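PDB 6G42: minor capsid protein from Cafeteriavirus-dependent mavirus, which forms the penton of the virophage capsid, a five-chain assembly built from single jelly-roll subunits that probably closes the vertices of the icosahedral shell. Local coordinates for residues Ile206-Pro212 with Phe270-Leu275. Numbering follows the deposited sequence.
Sequences IESNDLP and FNRFNL
Where strand 201-207 ends beside the antiparallel strand 272-281, with backbone hydrogen bonding between Glu207 and Ser276, side chains take over the pairing. The chain stays extended through Ser208 (phi/psi -145/130); Asn209 and Asp210 then turn (-83/-21 and -131/9) before Leu211 extends again (-82/123) and leads into Pro212. Opposite, Arg272 to Leu275 start the partner strand, with CA atoms 5.0 Å apart for Ser208 and Leu275 and 5.3 Å for Leu211 and Phe273. Glu207 O receives a CA-H...O contact from Leu275 CA at 3.5 Å. Past it, Ser208 OG (chi1 t) donates to Asn274 O at 2.7 Å and accepts from Leu211 N at 3.1 Å, an ST motif, while Asp210 OD1 (chi1 p) takes Asn274 N at 2.8 Å. In this single jelly-roll, strand 33-37 pairs with the other edge of 272-281, and its Asp35 and Ser33 hydrogen-bond Asn274 ND2. On the buried side, Leu211 (chi1 t, chi2 p) sets CD1 over faces of two rings, 3.8 Å from the Phe273 centroid and 4.2 Å from that of Phe270, both chi1 p. Pro212 CG meets Phe270 CD1 at 3.4 Å, and Ile206 CG2 lies 4.0 Å from Leu275 CD2.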
ATOM      1  N   ILE C 206       1.593  15.905  21.564  1.00 50.76           N
ATOM      2  CA  ILE C 206       2.152  15.730  22.910  1.00 52.24           C
ATOM      3  C   ILE C 206       2.883  17.023  23.283  1.00 55.16           C
ATOM      4  O   ILE C 206       3.792  17.443  22.563  1.00 53.55           O
ATOM      5  CB  ILE C 206       3.147  14.552  22.974  1.00 51.54           C
ATOM      6  CG1 ILE C 206       2.422  13.235  22.684  1.00 51.65           C
ATOM      7  CG2 ILE C 206       3.826  14.491  24.342  1.00 51.75           C
ATOM      8  CD1 ILE C 206       3.331  12.033  22.526  1.00 51.78           C
ATOM      9  N   GLU C 207       2.483  17.632  24.405  1.00 58.94           N
ATOM     10  CA  GLU C 207       3.119  18.857  24.935  1.00 59.82           C
ATOM     11  C   GLU C 207       3.581  18.713  26.393  1.00 59.74           C
ATOM     12  O   GLU C 207       3.185  17.778  27.099  1.00 57.43           O
ATOM     13  CB  GLU C 207       2.204  20.087  24.758  1.00 60.31           C
ATOM     14  CG  GLU C 207       0.760  19.937  25.221  1.00 60.24           C
ATOM     15  CD  GLU C 207      -0.116  21.131  24.849  1.00 61.84           C
ATOM     16  OE1 GLU C 207       0.106  21.765  23.792  1.00 64.30           O
ATOM     17  OE2 GLU C 207      -1.054  21.435  25.608  1.00 63.33           O
ATOM     18  N   SER C 208       4.437  19.649  26.809  1.00 59.83           N
ATOM     19  CA  SER C 208       5.045  19.658  28.142  1.00 62.29           C
ATOM     20  C   SER C 208       5.219  21.083  28.653  1.00 65.24           C
ATOM     21  O   SER C 208       5.777  21.925  27.952  1.00 66.48           O
ATOM     22  CB  SER C 208       6.414  18.982  28.101  1.00 60.98           C
ATOM     23  OG  SER C 208       7.033  19.009  29.378  1.00 59.12           O
ATOM     24  N   ASN C 209       4.761  21.340  29.877  1.00 67.83           N
ATOM     25  CA  ASN C 209       4.941  22.662  30.516  1.00 69.58           C
ATOM     26  C   ASN C 209       6.315  22.872  31.188  1.00 66.91           C
ATOM     27  O   ASN C 209       6.721  24.017  31.385  1.00 66.25           O
ATOM     28  CB  ASN C 209       3.792  22.998  31.493  1.00 73.44           C
ATOM     29  CG  ASN C 209       3.545  21.915  32.538  1.00 79.87           C
ATOM     30  OD1 ASN C 209       4.414  21.092  32.826  1.00 88.85           O
ATOM     31  ND2 ASN C 209       2.342  21.911  33.105  1.00 80.33           N
ATOM     32  N   ASP C 210       7.019  21.788  31.524  1.00 65.78           N
ATOM     33  CA  ASP C 210       8.291  21.878  32.283  1.00 66.93           C
ATOM     34  C   ASP C 210       9.520  21.092  31.749  1.00 65.80           C
ATOM     35  O   ASP C 210      10.549  21.019  32.435  1.00 62.45           O
ATOM     36  CB  ASP C 210       8.030  21.503  33.748  1.00 70.03           C
ATOM     37  CG  ASP C 210       7.562  20.064  33.922  1.00 73.60           C
ATOM     38  OD1 ASP C 210       7.183  19.416  32.917  1.00 73.09           O
ATOM     39  OD2 ASP C 210       7.567  19.583  35.078  1.00 77.30           O
ATOM     40  N   LEU C 211       9.429  20.518  30.548  1.00 64.12           N
ATOM     41  CA  LEU C 211      10.584  19.868  29.915  1.00 61.64           C
ATOM     42  C   LEU C 211      11.437  20.941  29.245  1.00 61.18           C
ATOM     43  O   LEU C 211      10.923  21.672  28.400  1.00 60.51           O
ATOM     44  CB  LEU C 211      10.140  18.848  28.864  1.00 61.85           C
ATOM     45  CG  LEU C 211      11.233  18.069  28.112  1.00 60.56           C
ATOM     46  CD1 LEU C 211      11.991  17.117  29.021  1.00 59.79           C
ATOM     47  CD2 LEU C 211      10.618  17.292  26.962  1.00 60.54           C
ATOM     48  N   PRO C 212      12.734  21.047  29.614  1.00 60.81           N
ATOM     49  CA  PRO C 212      13.585  22.047  28.960  1.00 59.50           C
ATOM     50  C   PRO C 212      13.896  21.663  27.507  1.00 59.05           C
ATOM     51  O   PRO C 212      14.923  21.042  27.204  1.00 58.29           O
ATOM     52  CB  PRO C 212      14.835  22.089  29.845  1.00 60.89           C
ATOM     53  CG  PRO C 212      14.880  20.757  30.503  1.00 61.95           C
ATOM     54  CD  PRO C 212      13.457  20.321  30.677  1.00 60.97           C
ATOM     55  N   PHE C 270      17.888  18.145  34.376  1.00 78.96           N
ATOM     56  CA  PHE C 270      16.529  17.857  34.861  1.00 76.99           C
ATOM     57  C   PHE C 270      16.331  16.418  35.335  1.00 75.19           C
ATOM     58  O   PHE C 270      17.060  15.499  34.958  1.00 73.03           O
ATOM     59  CB  PHE C 270      15.442  18.243  33.837  1.00 76.57           C
ATOM     60  CG  PHE C 270      15.443  17.411  32.581  1.00 75.64           C
ATOM     61  CD1 PHE C 270      16.171  17.816  31.472  1.00 73.86           C
ATOM     62  CD2 PHE C 270      14.699  16.239  32.497  1.00 74.79           C
ATOM     63  CE1 PHE C 270      16.177  17.063  30.310  1.00 73.85           C
ATOM     64  CE2 PHE C 270      14.702  15.479  31.337  1.00 73.29           C
ATOM     65  CZ  PHE C 270      15.443  15.893  30.242  1.00 73.09           C
ATOM     66  N   ASN C 271      15.312  16.271  36.170  1.00 76.45           N
ATOM     67  CA  ASN C 271      15.009  15.040  36.899  1.00 76.29           C
ATOM     68  C   ASN C 271      13.598  14.491  36.623  1.00 72.45           C
ATOM     69  O   ASN C 271      13.374  13.277  36.651  1.00 67.94           O
ATOM     70  CB  ASN C 271      15.158  15.365  38.384  1.00 77.49           C
ATOM     71  CG  ASN C 271      15.219  14.143  39.260  1.00 79.85           C
ATOM     72  OD1 ASN C 271      15.463  13.029  38.795  1.00 84.75           O
ATOM     73  ND2 ASN C 271      15.020  14.353  40.550  1.00 81.47           N
ATOM     74  N   ARG C 272      12.654  15.396  36.386  1.00 70.05           N
ATOM     75  CA  ARG C 272      11.272  15.051  36.122  1.00 70.76           C
ATOM     76  C   ARG C 272      10.647  16.038  35.141  1.00 67.11           C
ATOM     77  O   ARG C 272      11.124  17.167  34.986  1.00 64.32           O
ATOM     78  CB  ARG C 272      10.478  15.043  37.435  1.00 76.95           C
ATOM     79  CG  ARG C 272      10.401  16.383  38.150  1.00 80.84           C
ATOM     80  CD  ARG C 272       9.917  16.241  39.585  1.00 84.84           C
ATOM     81  NE  ARG C 272       8.472  16.036  39.683  1.00 87.55           N
ATOM     82  CZ  ARG C 272       7.791  15.940  40.827  1.00 89.03           C
ATOM     83  NH1 ARG C 272       8.412  16.020  42.005  1.00 89.27           N
ATOM     84  NH2 ARG C 272       6.473  15.757  40.797  1.00 89.81           N
ATOM     85  N   PHE C 273       9.582  15.594  34.483  1.00 63.92           N
ATOM     86  CA  PHE C 273       8.791  16.454  33.599  1.00 62.29           C
ATOM     87  C   PHE C 273       7.409  15.867  33.354  1.00 59.00           C
ATOM     88  O   PHE C 273       7.153  14.704  33.654  1.00 56.95           O
ATOM     89  CB  PHE C 273       9.514  16.708  32.264  1.00 62.52           C
ATOM     90  CG  PHE C 273       9.848  15.456  31.495  1.00 62.45           C
ATOM     91  CD1 PHE C 273      11.021  14.755  31.758  1.00 61.93           C
ATOM     92  CD2 PHE C 273       9.006  14.991  30.490  1.00 61.47           C
ATOM     93  CE1 PHE C 273      11.342  13.609  31.049  1.00 61.64           C
ATOM     94  CE2 PHE C 273       9.321  13.845  29.778  1.00 62.74           C
ATOM     95  CZ  PHE C 273      10.491  13.152  30.059  1.00 63.13           C
ATOM     96  N   ASN C 274       6.535  16.704  32.807  1.00 59.19           N
ATOM     97  CA  ASN C 274       5.160  16.343  32.495  1.00 60.60           C
ATOM     98  C   ASN C 274       4.995  16.154  30.986  1.00 59.45           C
ATOM     99  O   ASN C 274       5.603  16.876  30.194  1.00 58.50           O
ATOM    100  CB  ASN C 274       4.216  17.442  32.976  1.00 64.34           C
ATOM    101  CG  ASN C 274       2.760  17.048  32.862  1.00 68.75           C
ATOM    102  OD1 ASN C 274       2.063  17.460  31.927  1.00 73.31           O
ATOM    103  ND2 ASN C 274       2.292  16.230  33.800  1.00 69.91           N
ATOM    104  N   LEU C 275       4.179  15.172  30.607  1.00 57.40           N
ATOM    105  CA  LEU C 275       3.715  15.007  29.228  1.00 56.36           C
ATOM    106  C   LEU C 275       2.198  14.929  29.261  1.00 57.01           C
ATOM    107  O   LEU C 275       1.631  14.262  30.133  1.00 54.15           O
ATOM    108  CB  LEU C 275       4.264  13.725  28.598  1.00 55.35           C
ATOM    109  CG  LEU C 275       5.778  13.606  28.448  1.00 55.33           C
ATOM    110  CD1 LEU C 275       6.162  12.199  28.030  1.00 55.37           C
ATOM    111  CD2 LEU C 275       6.297  14.609  27.440  1.00 55.07           C
TER